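Local atomic coordinates of response regulator ChrA (Corynebacterium diphtheriae, PDB entry 4YN8), a protein that acts as the response regulator of a haem-sensing two-component system, probably binding DNA through a LuxR-type helix-turn-helix domain to control transcription. Residues D12-V17 with V52-M57; L80-T85 with L101-P106; I148-N153 with A165-S170; K138-L143 with Y182-V187; K46-V51 with G73-L78. The protein carries 1 engineered substitution. All coordinates share one frame; numbering follows the deposited sequence.

Interaction 1: residues D12-V17 with V52-M57. With MG (magnesium ion), chain F; SO4 (sulfate ion), chain B.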
# COMPACT_ATOMS: atom_id res chain seq x y z
N ASP A 12 14.89 7.59 -5.61
CA ASP A 12 13.59 7.94 -6.20
C ASP A 12 13.75 7.80 -7.69
O ASP A 12 14.75 8.29 -8.25
CB ASP A 12 13.25 9.40 -5.83
CG ASP A 12 11.85 9.82 -6.24
OD1 ASP A 12 11.26 9.35 -7.25
OD2 ASP A 12 11.33 10.67 -5.47
N ASP A 13 12.76 7.22 -8.34
CA ASP A 13 12.82 7.01 -9.79
C ASP A 13 12.53 8.25 -10.60
O ASP A 13 12.71 8.25 -11.86
CB ASP A 13 11.85 5.93 -10.21
CG ASP A 13 12.05 5.50 -11.67
OD1 ASP A 13 13.21 5.27 -12.07
OD2 ASP A 13 11.02 5.40 -12.37
N HIS A 14 12.06 9.29 -9.93
CA HIS A 14 11.65 10.55 -10.57
C HIS A 14 12.58 11.66 -10.29
O HIS A 14 12.52 12.26 -9.23
CB HIS A 14 10.20 10.86 -10.15
CG HIS A 14 9.30 9.72 -10.38
ND1 HIS A 14 8.95 8.80 -9.40
CD2 HIS A 14 8.83 9.23 -11.54
CE1 HIS A 14 8.25 7.83 -9.96
NE2 HIS A 14 8.19 8.06 -11.26
N PRO A 15 13.53 11.95 -11.23
CA PRO A 15 14.64 12.90 -10.90
C PRO A 15 14.17 14.32 -10.59
O PRO A 15 14.78 15.02 -9.80
CB PRO A 15 15.49 12.88 -12.18
CG PRO A 15 14.58 12.39 -13.22
CD PRO A 15 13.69 11.36 -12.58
N VAL A 16 13.03 14.71 -11.14
CA VAL A 16 12.51 16.06 -10.84
C VAL A 16 12.06 16.16 -9.38
O VAL A 16 12.32 17.17 -8.70
CB VAL A 16 11.35 16.43 -11.76
CG1 VAL A 16 10.71 17.71 -11.31
CG2 VAL A 16 11.81 16.62 -13.20
N VAL A 17 11.44 15.10 -8.87
CA VAL A 17 11.08 15.06 -7.44
C VAL A 17 12.33 14.84 -6.57
O VAL A 17 12.50 15.49 -5.53
CB VAL A 17 10.06 13.95 -7.21
CG1 VAL A 17 9.70 13.80 -5.72
CG2 VAL A 17 8.83 14.15 -8.10
N VAL A 52 17.03 7.08 2.35
CA VAL A 52 15.75 7.76 2.21
C VAL A 52 15.20 7.34 0.86
O VAL A 52 15.80 7.62 -0.18
CB VAL A 52 15.91 9.29 2.31
CG1 VAL A 52 14.59 10.01 2.06
CG2 VAL A 52 16.51 9.67 3.66
N THR A 53 14.04 6.67 0.85
CA THR A 53 13.54 6.07 -0.39
C THR A 53 12.03 6.29 -0.58
O THR A 53 11.34 6.41 0.38
CB THR A 53 13.82 4.54 -0.45
OG1 THR A 53 13.47 4.02 -1.78
CG2 THR A 53 13.07 3.75 0.55
N ASP A 54 11.70 6.46 -1.86
CA ASP A 54 10.40 6.31 -2.53
C ASP A 54 9.84 4.90 -2.44
O ASP A 54 10.60 3.95 -2.21
CB ASP A 54 10.82 6.51 -4.07
CG ASP A 54 9.78 6.96 -4.93
OD1 ASP A 54 9.31 8.15 -4.81
OD2 ASP A 54 9.46 6.18 -5.84
N ILE A 55 8.53 4.71 -2.71
CA ILE A 55 7.98 3.37 -2.85
C ILE A 55 8.01 2.89 -4.32
O ILE A 55 8.63 1.87 -4.63
CB ILE A 55 6.53 3.28 -2.32
CG1 ILE A 55 6.42 3.79 -0.90
CG2 ILE A 55 5.99 1.88 -2.53
CD1 ILE A 55 4.99 3.89 -0.41
N GLN A 56 7.38 3.64 -5.22
CA GLN A 56 7.14 3.25 -6.62
C GLN A 56 8.35 3.38 -7.50
O GLN A 56 8.62 4.44 -7.95
CB GLN A 56 6.11 4.22 -7.22
CG GLN A 56 4.82 4.27 -6.46
CD GLN A 56 3.75 5.02 -7.22
OE1 GLN A 56 3.44 6.20 -6.93
NE2 GLN A 56 3.22 4.36 -8.22
N MET A 57 9.09 2.29 -7.75
CA MET A 57 10.25 2.36 -8.65
C MET A 57 10.33 1.04 -9.41
O MET A 57 10.10 -0.02 -8.83
CB MET A 57 11.57 2.49 -7.86
CG MET A 57 11.56 3.67 -6.95
SD MET A 57 13.02 3.98 -5.94
CE MET A 57 12.96 2.57 -4.88
MG MG F . 9.25 8.70 -7.03
S SO4 B . 5.59 7.09 -3.86
O1 SO4 B . 5.40 8.56 -3.80
O2 SO4 B . 4.32 6.47 -4.24
O3 SO4 B . 6.61 6.58 -4.80
O4 SO4 B . 6.00 6.56 -2.48
O HOH W 1 7.36 8.10 -6.82
O HOH W 2 10.23 6.74 -7.17
O HOH W 3 9.11 10.73 -6.73
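Two carboxylates lie almost stacked, their planes 28° apart, with a magnesium ion bound between them. Asp12 OD2 and Asp54 OD1, both acceptors, are 3.3 Å apart. The ion is bound by Asp12 OD1 at 2.1 Å, Asp54 OD1 at 2.3 Å and, less usually, the imidazole nitrogen His14 ND1 at 2.4 Å; three waters complete six ligands. Both aspartates hold CG anti to the backbone N, which brings their carboxylates to the metal from the two segments. Asp12 OD1 also accepts from His14 N (2.8 Å), closing an Asx turn that probably positions the imidazole beside the ion. This is the acidic pocket of a CheY-like receiver domain, and Asp54 probably corresponds to the phosphoacceptor of the family, consistent with a phosphoprotein. Lys103 bonds to Asp54 OD1 and would offset some negative charge. A sulfate sits against Asp54, gripped by Ile55 N to O4 and by Gln56 N to O3 (3.1 Å, 164°), where a phosphoryl group might be held. Beside the acidic cluster the packing is apolar: Met57 CG meets Asp13 CB at 4.0 Å, and Met57 SD lies 4.0 Å from Asp12 CA.

Interaction 2: residues L80-T85 with L101-P106. With SO4 (sulfate ion), chain B.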
# COMPACT_ATOMS: atom_id res chain seq x y z
N LEU A 80 9.50 7.64 2.12
CA LEU A 80 8.73 8.85 1.76
C LEU A 80 7.66 8.51 0.77
O LEU A 80 7.87 7.76 -0.20
CB LEU A 80 9.60 9.92 1.20
CG LEU A 80 10.78 10.41 2.04
CD1 LEU A 80 11.58 11.51 1.36
CD2 LEU A 80 10.39 10.84 3.43
N THR A 81 6.48 9.06 0.99
CA THR A 81 5.42 8.85 0.02
C THR A 81 4.53 10.07 -0.05
O THR A 81 4.88 11.11 0.48
CB THR A 81 4.70 7.54 0.32
OG1 THR A 81 3.92 7.10 -0.81
CG2 THR A 81 3.87 7.61 1.58
N THR A 82 3.42 9.95 -0.78
CA THR A 82 2.42 11.03 -0.85
C THR A 82 1.07 10.50 -0.31
O THR A 82 0.76 9.32 -0.36
CB THR A 82 2.24 11.58 -2.28
OG1 THR A 82 1.73 10.59 -3.16
CG2 THR A 82 3.57 12.03 -2.86
N TYR A 83 0.28 11.41 0.18
CA TYR A 83 -0.97 11.01 0.85
C TYR A 83 -1.93 10.31 -0.09
O TYR A 83 -2.75 9.50 0.35
CB TYR A 83 -1.60 12.22 1.53
CG TYR A 83 -2.34 13.15 0.60
CD1 TYR A 83 -1.68 14.18 -0.06
CD2 TYR A 83 -3.71 12.97 0.36
CE1 TYR A 83 -2.36 15.03 -0.91
CE2 TYR A 83 -4.39 13.84 -0.49
CZ TYR A 83 -3.71 14.84 -1.14
OH TYR A 83 -4.40 15.72 -1.99
N ASP A 84 -1.82 10.62 -1.38
CA ASP A 84 -2.68 10.09 -2.41
C ASP A 84 -1.96 9.16 -3.34
O ASP A 84 -2.34 8.95 -4.51
CB ASP A 84 -3.36 11.21 -3.22
CG ASP A 84 -2.36 12.12 -3.94
OD1 ASP A 84 -1.10 12.08 -3.66
OD2 ASP A 84 -2.88 12.91 -4.76
N THR A 85 -0.90 8.50 -2.83
CA THR A 85 -0.10 7.69 -3.68
C THR A 85 -0.90 6.52 -4.28
O THR A 85 -1.82 5.98 -3.64
CB THR A 85 1.13 7.08 -2.93
OG1 THR A 85 1.97 6.38 -3.89
CG2 THR A 85 0.68 6.23 -1.75
N LEU A 101 7.33 9.11 6.29
CA LEU A 101 6.97 10.53 6.23
C LEU A 101 6.40 10.85 4.88
O LEU A 101 6.70 10.17 3.90
CB LEU A 101 8.21 11.40 6.48
CG LEU A 101 7.92 12.86 6.86
CD1 LEU A 101 7.37 12.98 8.25
CD2 LEU A 101 9.22 13.69 6.71
N LEU A 102 5.53 11.86 4.80
CA LEU A 102 5.12 12.33 3.51
C LEU A 102 6.11 13.28 2.88
O LEU A 102 6.75 14.05 3.56
CB LEU A 102 3.74 13.00 3.55
CG LEU A 102 2.59 12.14 4.03
CD1 LEU A 102 1.29 12.96 4.00
CD2 LEU A 102 2.45 10.91 3.19
N LYS A 103 6.20 13.26 1.56
CA LYS A 103 7.20 14.08 0.84
C LYS A 103 7.00 15.57 0.94
O LYS A 103 7.98 16.31 0.84
CB LYS A 103 7.26 13.74 -0.63
CG LYS A 103 7.77 12.35 -0.92
CD LYS A 103 7.80 12.01 -2.41
CE LYS A 103 8.28 10.59 -2.59
NZ LYS A 103 7.84 10.12 -3.89
N ASP A 104 5.77 15.99 1.20
CA ASP A 104 5.49 17.41 1.41
C ASP A 104 5.27 17.81 2.88
O ASP A 104 4.69 18.85 3.18
CB ASP A 104 4.31 17.80 0.55
CG ASP A 104 3.02 17.08 0.93
OD1 ASP A 104 2.98 16.24 1.88
OD2 ASP A 104 1.99 17.37 0.25
N ALA A 105 5.78 17.03 3.81
CA ALA A 105 5.86 17.41 5.18
C ALA A 105 6.68 18.70 5.33
O ALA A 105 7.47 19.04 4.47
CB ALA A 105 6.50 16.33 6.04
N PRO A 106 6.50 19.40 6.41
CA PRO A 106 7.39 20.55 6.72
C PRO A 106 8.87 20.15 6.64
O PRO A 106 9.25 19.03 7.07
CB PRO A 106 7.00 20.89 8.15
CG PRO A 106 5.59 20.40 8.29
CD PRO A 106 5.57 19.12 7.53
S SO4 B . 5.59 7.09 -3.86
O1 SO4 B . 5.40 8.56 -3.80
O2 SO4 B . 4.32 6.47 -4.24
O3 SO4 B . 6.61 6.58 -4.80
O4 SO4 B . 6.00 6.56 -2.48
O HOH W 4 1.74 14.01 0.43
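The beta-alpha-beta crossover formed by strand 77-81, helix 89-94 and strand 99-102 brings two parallel strand ends together here, tight at the sheet and loose beyond it. In the tight part, Thr81 N donates to Leu101 O at 3.1 Å, and Thr81 O receives Lys103 N at 2.7 Å, nearly along its C=O axis, so Thr81 is held through both its amide and its carbonyl. Leu80 and Leu101 lie side by side on one face of the sheet, with Leu80 CD2 against Leu101 CB at 3.8 Å. On the other face Thr81 CG2 crosses Leu102 obliquely and touches CD2. Leu102 is buried, its CD1 on Tyr83 CB and its CD2 against the Tyr83 amide. Lys103 runs extended, its CG packed on Leu80 CB at 3.7 Å, and delivers NZ to a sulfate and to Asp54 of the receiver pocket. Thr81 OG1, anti to its backbone N, reaches the same sulfate at O4, 2.7 Å away, while Thr85 OG1 makes a very short bond to its O2. Each segment then runs into a type I turn, Thr82 to Thr85 and Leu102 to Ala105. The loose side lies at exposed Tyr83 and Asp104, where one water bridges the two turns, accepting from Tyr83 N and donating to Asp104 OD1 at 2.9 Å.

Interaction 3: residues I148-N153 with A165-S170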
# COMPACT_ATOMS: atom_id res chain seq x y z
N ILE A 148 -29.72 -9.78 -4.74
CA ILE A 148 -30.66 -10.36 -3.78
C ILE A 148 -31.61 -11.33 -4.47
O ILE A 148 -31.86 -12.44 -4.00
CB ILE A 148 -31.48 -9.27 -3.06
CG1 ILE A 148 -30.59 -8.36 -2.19
CG2 ILE A 148 -32.65 -9.89 -2.29
CD1 ILE A 148 -29.75 -9.12 -1.18
N GLU A 149 -32.09 -10.93 -5.66
CA GLU A 149 -32.95 -11.78 -6.46
C GLU A 149 -32.28 -13.03 -6.84
O GLU A 149 -32.87 -14.12 -6.76
CB GLU A 149 -33.35 -11.03 -7.75
CG GLU A 149 -34.36 -11.74 -8.60
CD GLU A 149 -34.71 -10.92 -9.86
OE1 GLU A 149 -33.83 -10.19 -10.39
OE2 GLU A 149 -35.85 -11.04 -10.34
N ILE A 150 -31.01 -12.95 -7.25
CA ILE A 150 -30.30 -14.17 -7.57
C ILE A 150 -30.18 -15.08 -6.35
O ILE A 150 -30.35 -16.30 -6.48
CB ILE A 150 -28.91 -13.84 -8.17
CG1 ILE A 150 -29.11 -13.36 -9.63
CG2 ILE A 150 -27.99 -15.02 -8.17
CD1 ILE A 150 -27.86 -12.76 -10.21
N LEU A 151 -29.79 -14.50 -5.22
CA LEU A 151 -29.68 -15.34 -3.97
C LEU A 151 -31.00 -16.02 -3.61
O LEU A 151 -31.01 -17.24 -3.25
CB LEU A 151 -29.16 -14.51 -2.82
CG LEU A 151 -27.68 -14.21 -2.92
CD1 LEU A 151 -27.41 -13.00 -2.01
CD2 LEU A 151 -26.83 -15.40 -2.51
N GLN A 152 -32.10 -15.29 -3.71
CA GLN A 152 -33.44 -15.84 -3.37
C GLN A 152 -33.76 -17.01 -4.28
O GLN A 152 -34.36 -18.03 -3.87
CB GLN A 152 -34.49 -14.77 -3.47
CG GLN A 152 -34.37 -13.77 -2.34
CD GLN A 152 -35.25 -12.59 -2.46
OE1 GLN A 152 -35.58 -12.13 -3.57
NE2 GLN A 152 -35.75 -12.14 -1.34
N ASN A 153 -33.37 -16.90 -5.55
CA ASN A 153 -33.56 -18.05 -6.46
C ASN A 153 -32.55 -19.18 -6.28
O ASN A 153 -32.92 -20.37 -6.45
CB ASN A 153 -33.63 -17.56 -7.92
CG ASN A 153 -34.91 -16.80 -8.21
OD1 ASN A 153 -35.01 -15.57 -8.10
ND2 ASN A 153 -35.92 -17.53 -8.51
N ALA A 165 -32.90 -18.54 -17.33
CA ALA A 165 -34.19 -18.64 -17.97
C ALA A 165 -35.25 -17.85 -17.21
O ALA A 165 -36.07 -17.11 -17.79
CB ALA A 165 -34.57 -20.11 -18.09
N LYS A 166 -35.21 -17.93 -15.88
CA LYS A 166 -36.20 -17.27 -15.06
C LYS A 166 -36.05 -15.76 -15.02
O LYS A 166 -37.05 -15.01 -15.02
CB LYS A 166 -36.14 -17.88 -13.66
CG LYS A 166 -37.26 -17.37 -12.78
CD LYS A 166 -37.29 -18.06 -11.43
CE LYS A 166 -38.30 -17.35 -10.53
NZ LYS A 166 -38.48 -18.23 -9.34
N LEU A 167 -34.80 -15.30 -14.99
CA LEU A 167 -34.52 -13.87 -14.83
C LEU A 167 -34.32 -13.15 -16.19
O LEU A 167 -34.16 -11.92 -16.24
CB LEU A 167 -33.25 -13.68 -13.98
CG LEU A 167 -33.43 -14.28 -12.57
CD1 LEU A 167 -32.22 -14.02 -11.70
CD2 LEU A 167 -34.68 -13.80 -11.88
N PHE A 168 -34.29 -13.94 -17.26
CA PHE A 168 -34.04 -13.42 -18.63
C PHE A 168 -32.74 -12.71 -18.77
O PHE A 168 -32.66 -11.64 -19.39
CB PHE A 168 -35.18 -12.52 -19.12
CG PHE A 168 -36.51 -13.18 -19.12
CD1 PHE A 168 -36.98 -13.83 -20.24
CD2 PHE A 168 -37.35 -13.08 -18.00
CE1 PHE A 168 -38.23 -14.43 -20.25
CE2 PHE A 168 -38.60 -13.69 -18.00
CZ PHE A 168 -39.03 -14.36 -19.12
N ILE A 169 -31.69 -13.30 -18.22
CA ILE A 169 -30.33 -12.80 -18.42
C ILE A 169 -29.49 -14.02 -18.81
O ILE A 169 -29.87 -15.16 -18.53
CB ILE A 169 -29.77 -12.07 -17.16
CG1 ILE A 169 -29.84 -13.00 -15.93
CG2 ILE A 169 -30.54 -10.80 -16.86
CD1 ILE A 169 -29.23 -12.39 -14.66
N SER A 170 -28.35 -13.79 -19.43
CA SER A 170 -27.56 -14.88 -19.95
C SER A 170 -26.91 -15.64 -18.80
O SER A 170 -26.64 -15.06 -17.74
CB SER A 170 -26.47 -14.34 -20.87
OG SER A 170 -25.44 -13.66 -20.15
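Within the LuxR-type helix-turn-helix domain, helix 145-155 packs here against helix 160-167, the helix that precedes the turn leading to helix 171-185, which in this family is the DNA-recognition helix. Leu167 has the largest share of the contact. Its CG stands anti to the carbonyl carbon, and its two methyls divide the work. CD1 crosses Ile150 obliquely and rests on CG1 at 3.8 Å, on the buried side where Ile150 also meets His177 and Leu178 of helix 171-185. CD2 turns to the carboxylate of the extended Glu149 and meets it tip to tip, 3.4 Å from OE2; the other carboxylate oxygen, OE1, is salt-bridged to Arg146, whose side chain also touches Leu167. Helix 160-167 stops just after this leucine, where the backbone takes a positive phi to enter the turn. One turn farther along helix 145-155 from Glu149, the amide end of Asn153 faces Lys166, which leaves its helix with CG anti to the backbone N and stays straight to the tip. Lys166 NZ thereby comes within 4.0 Å of Asn153 CG.

Interaction 4: residues K138-L143 with Y182-V187. With SO4 (sulfate ion), chain D.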
# COMPACT_ATOMS: atom_id res chain seq x y z
N LYS A 138 -12.12 1.07 3.00
CA LYS A 138 -13.14 1.42 1.98
C LYS A 138 -14.51 0.81 2.28
O LYS A 138 -14.62 -0.37 2.27
CB LYS A 138 -12.73 0.81 0.67
CG LYS A 138 -11.40 1.25 0.14
CD LYS A 138 -11.41 2.74 -0.08
CE LYS A 138 -10.45 3.09 -1.20
NZ LYS A 138 -9.53 4.14 -0.69
N PRO A 139 -15.53 1.61 2.51
CA PRO A 139 -16.88 1.09 2.78
C PRO A 139 -17.39 0.47 1.52
O PRO A 139 -17.09 0.98 0.42
CB PRO A 139 -17.67 2.32 3.16
CG PRO A 139 -16.60 3.29 3.64
CD PRO A 139 -15.51 3.06 2.65
N ARG A 140 -18.04 -0.67 1.64
CA ARG A 140 -18.44 -1.43 0.45
C ARG A 140 -19.92 -1.24 0.28
O ARG A 140 -20.63 -0.85 1.22
CB ARG A 140 -18.02 -2.90 0.55
CG ARG A 140 -16.57 -3.20 0.14
CD ARG A 140 -16.33 -4.68 -0.25
NE ARG A 140 -16.58 -4.99 -1.68
CZ ARG A 140 -16.44 -6.20 -2.25
NH1 ARG A 140 -16.09 -7.25 -1.52
NH2 ARG A 140 -16.68 -6.36 -3.56
N GLN A 141 -20.38 -1.35 -0.96
CA GLN A 141 -21.78 -1.10 -1.25
C GLN A 141 -22.66 -2.30 -0.86
O GLN A 141 -22.20 -3.41 -0.81
CB GLN A 141 -21.97 -0.84 -2.77
CG GLN A 141 -21.64 -2.05 -3.60
CD GLN A 141 -21.82 -1.84 -5.11
OE1 GLN A 141 -22.28 -0.78 -5.56
NE2 GLN A 141 -21.44 -2.86 -5.89
N ALA A 142 -23.92 -2.05 -0.65
CA ALA A 142 -24.86 -3.11 -0.32
C ALA A 142 -25.01 -4.02 -1.50
O ALA A 142 -24.72 -3.63 -2.64
CB ALA A 142 -26.18 -2.51 0.02
N LEU A 143 -25.47 -5.23 -1.27
CA LEU A 143 -25.88 -6.07 -2.39
C LEU A 143 -26.99 -5.35 -3.14
O LEU A 143 -27.86 -4.68 -2.56
CB LEU A 143 -26.38 -7.41 -1.84
CG LEU A 143 -25.31 -8.42 -1.43
CD1 LEU A 143 -25.95 -9.75 -1.23
CD2 LEU A 143 -24.30 -8.59 -2.51
N TYR A 182 -20.30 -13.82 -4.21
CA TYR A 182 -19.45 -14.70 -3.39
C TYR A 182 -18.36 -13.91 -2.74
O TYR A 182 -17.99 -14.13 -1.58
CB TYR A 182 -18.83 -15.81 -4.26
CG TYR A 182 -19.76 -16.86 -4.81
CD1 TYR A 182 -21.12 -16.88 -4.50
CD2 TYR A 182 -19.28 -17.85 -5.64
CE1 TYR A 182 -21.96 -17.85 -5.04
CE2 TYR A 182 -20.11 -18.81 -6.15
CZ TYR A 182 -21.45 -18.79 -5.88
OH TYR A 182 -22.26 -19.75 -6.43
N SER A 183 -17.82 -12.95 -3.48
CA SER A 183 -16.80 -12.06 -2.92
C SER A 183 -17.36 -11.24 -1.73
O SER A 183 -16.76 -11.22 -0.66
CB SER A 183 -16.17 -11.22 -4.03
OG SER A 183 -15.59 -10.04 -3.51
N LYS A 184 -18.54 -10.64 -1.89
CA LYS A 184 -19.19 -9.86 -0.84
C LYS A 184 -19.53 -10.68 0.40
O LYS A 184 -19.49 -10.17 1.53
CB LYS A 184 -20.49 -9.22 -1.36
CG LYS A 184 -20.33 -8.35 -2.60
CD LYS A 184 -19.74 -7.03 -2.23
CE LYS A 184 -20.83 -6.10 -1.73
NZ LYS A 184 -20.20 -5.00 -0.98
N LEU A 185 -19.92 -11.93 0.17
CA LEU A 185 -20.31 -12.86 1.25
C LEU A 185 -19.14 -13.59 1.91
O LEU A 185 -19.32 -14.25 2.93
CB LEU A 185 -21.32 -13.88 0.71
CG LEU A 185 -22.65 -13.25 0.28
CD1 LEU A 185 -23.59 -14.35 -0.18
CD2 LEU A 185 -23.30 -12.44 1.37
N GLY A 186 -17.95 -13.53 1.30
CA GLY A 186 -16.79 -14.25 1.83
C GLY A 186 -16.83 -15.74 1.61
O GLY A 186 -16.37 -16.51 2.46
N VAL A 187 -17.39 -16.20 0.49
CA VAL A 187 -17.57 -17.63 0.24
C VAL A 187 -17.10 -17.93 -1.16
O VAL A 187 -16.78 -17.02 -1.91
CB VAL A 187 -19.05 -18.06 0.39
CG1 VAL A 187 -19.58 -17.69 1.78
CG2 VAL A 187 -19.93 -17.41 -0.67
S SO4 D . -20.83 -22.69 -7.75
O1 SO4 D . -21.74 -21.57 -8.13
O2 SO4 D . -20.87 -23.78 -8.72
O3 SO4 D . -19.56 -21.97 -7.71
O4 SO4 D . -21.12 -23.35 -6.47
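Tyr182 starts the segment on the side of helix 171-185 that faces helix 190-199, its ring touching Arg190 and Ala193, and its OH donates to O1 of a sulfate at 2.5 Å. Ser183, the next residue, meets the extended segment 138-143: OG, anti to the backbone N, lies at the edge of the Arg140 guanidinium, in its plane, and takes a weak but straight hydrogen bond from Arg140 NH1 (3.5 Å, 166°). Lys184 carries the contact. Bends at chi2 and chi3 fold its chain so that CD sits centrally over one face of the Arg140 guanidinium, 3.3 Å above the plane, while NZ donates to the backbone carbonyl Gln141 O at 2.6 Å. That short bond lies in the carbonyl plane, and it may compensate for the like charge nearby, since Arg140 NE is 3.7 Å from Lys184 NZ. Nearer the lysine backbone, CG is met by Leu143 CD2 at 4.0 Å, the two side chains running past each other in opposite directions. This surface contact joins the linker between helix 126-136 and helix 145-155 to the end of helix 171-185 in the LuxR-type DNA-binding domain. Leu185 turns inward to Leu151 and Leu202. Gly186, with positive phi, ends the helix in a Schellman motif, Val187 N bonding back to Tyr182 O, and the Val187 side chain packs on Ala192 and Ala193.

Interaction 5: residues K46-V51 with G73-L78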
# COMPACT_ATOMS: atom_id res chain seq x y z
N LYS A 46 27.96 1.17 1.85
CA LYS A 46 29.14 1.52 2.65
C LYS A 46 29.23 3.02 2.76
O LYS A 46 29.19 3.75 1.76
CB LYS A 46 30.41 0.97 1.99
CG LYS A 46 31.68 1.39 2.68
CD LYS A 46 32.84 0.63 2.05
CE LYS A 46 34.12 0.81 2.82
NZ LYS A 46 35.05 -0.30 2.48
N GLY A 47 29.36 3.50 3.98
CA GLY A 47 29.39 4.94 4.20
C GLY A 47 28.03 5.64 4.24
O GLY A 47 27.97 6.86 4.25
N ILE A 48 26.95 4.86 4.19
CA ILE A 48 25.58 5.41 4.21
C ILE A 48 24.97 5.24 5.57
O ILE A 48 24.86 4.11 6.05
CB ILE A 48 24.69 4.69 3.21
CG1 ILE A 48 25.29 4.74 1.79
CG2 ILE A 48 23.24 5.22 3.25
CD1 ILE A 48 25.59 6.08 1.22
N ASP A 49 24.61 6.36 6.18
CA ASP A 49 24.01 6.33 7.54
C ASP A 49 22.48 6.08 7.52
O ASP A 49 21.96 5.38 8.38
CB ASP A 49 24.26 7.66 8.21
CG ASP A 49 25.73 7.89 8.58
OD1 ASP A 49 26.38 6.91 9.00
OD2 ASP A 49 26.21 9.04 8.44
N VAL A 50 21.82 6.64 6.51
CA VAL A 50 20.36 6.55 6.37
C VAL A 50 20.04 6.42 4.88
O VAL A 50 20.59 7.17 4.08
CB VAL A 50 19.69 7.83 6.94
CG1 VAL A 50 18.21 7.77 6.67
CG2 VAL A 50 19.93 7.99 8.47
N VAL A 51 19.16 5.51 4.54
CA VAL A 51 18.59 5.46 3.22
C VAL A 51 17.21 6.11 3.23
O VAL A 51 16.34 5.73 4.06
CB VAL A 51 18.47 4.01 2.70
CG1 VAL A 51 17.70 3.96 1.41
CG2 VAL A 51 19.83 3.36 2.53
N GLY A 73 20.95 -6.34 7.72
CA GLY A 73 21.34 -5.54 8.89
C GLY A 73 21.98 -4.24 8.37
O GLY A 73 23.02 -3.82 8.87
N GLY A 74 21.35 -3.64 7.36
CA GLY A 74 21.91 -2.53 6.50
C GLY A 74 21.53 -1.30 7.22
O GLY A 74 21.04 -1.35 8.35
N PRO A 75 21.70 -0.15 6.58
CA PRO A 75 21.32 1.05 7.32
C PRO A 75 19.82 1.17 7.45
O PRO A 75 19.11 0.50 6.73
CB PRO A 75 21.86 2.20 6.48
CG PRO A 75 22.14 1.64 5.15
CD PRO A 75 22.31 0.14 5.26
N PRO A 76 19.36 1.95 8.42
CA PRO A 76 17.93 2.16 8.60
C PRO A 76 17.38 2.99 7.45
O PRO A 76 18.10 3.75 6.81
CB PRO A 76 17.87 2.94 9.91
CG PRO A 76 19.11 3.70 9.99
CD PRO A 76 20.14 2.74 9.38
N VAL A 77 16.08 2.81 7.20
CA VAL A 77 15.39 3.35 6.03
C VAL A 77 14.25 4.29 6.47
O VAL A 77 13.50 3.96 7.40
CB VAL A 77 14.78 2.24 5.21
CG1 VAL A 77 13.93 2.75 4.03
CG2 VAL A 77 15.89 1.29 4.77
N LEU A 78 14.20 5.45 5.83
CA LEU A 78 13.06 6.34 5.93
C LEU A 78 12.33 6.27 4.60
O LEU A 78 12.90 6.61 3.55
CB LEU A 78 13.53 7.79 6.23
CG LEU A 78 12.50 8.90 6.06
CD1 LEU A 78 11.40 8.62 7.10
CD2 LEU A 78 13.21 10.23 6.30
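Two backbone hydrogen bonds join the segments, both centred on Val51. Its N donates to Pro76 O at 3.1 Å and its O accepts from Leu78 N at 2.8 Å, each nearly straight and nearly along the C=O axis of the acceptor. Val51 is thus bridged in parallel register to Val77, the residue between its two partners. The same carbonyl takes a CA-H...O contact: Val77 CA approaches Val51 O at 3.2 Å. The pair opens the parallel association of strand 50-53 with strand 77-81, linked by helix 62-72 in a beta-alpha-beta crossover of the receiver domain. Apolar contacts follow on the face that carries Val51 and Val77. Val51 CG2, anti to the carbonyl carbon, crosses Pro75 obliquely and reaches its CG at 3.9 Å, and Val51 CB lies 4.3 Å from Val77 CG2; Leu69 of helix 62-72 covers both valines. Ile48 CG2 touches Pro75 CG more loosely. A third group sets proline carbons against carbonyl oxygens ahead of the strand: Pro75 CB stands 3.6 Å from Ile48 O, and Pro76 CD 3.4 Å from Asp49 O, van der Waals packing where a proline offers no N-H. Asp49 CB leaves its backbone away from segment 73-78, and its carboxylate is salt-bridged to Arg7, while Val50 packs on Thr117 and Phe118 of helix 107-119.

Interactions 1, 5 and 2 lie on neighbouring strands of the parallel receiver sheet. Interactions 5 and 1 share strand 50-53, Thr53 N lying 2.9 Å from Leu78 O, and interactions 5 and 2 share strand 77-81. Interaction 2 adds a second-shell charge to the magnesium pocket of interaction 1: Lys103 NZ is 2.6 Å from Asp54 OD1, and one sulfate touches both contacts. Interactions 3 and 4 belong to the DNA-binding domain and meet where Leu151 CD1 packs on Leu143 CD1 at 3.6 Å. The two domains stand well apart: the centre of interaction 3 is about 50 Å from that of interaction 1, whereas interaction 4 approaches interaction 2 to about 8 Å between nearest atoms.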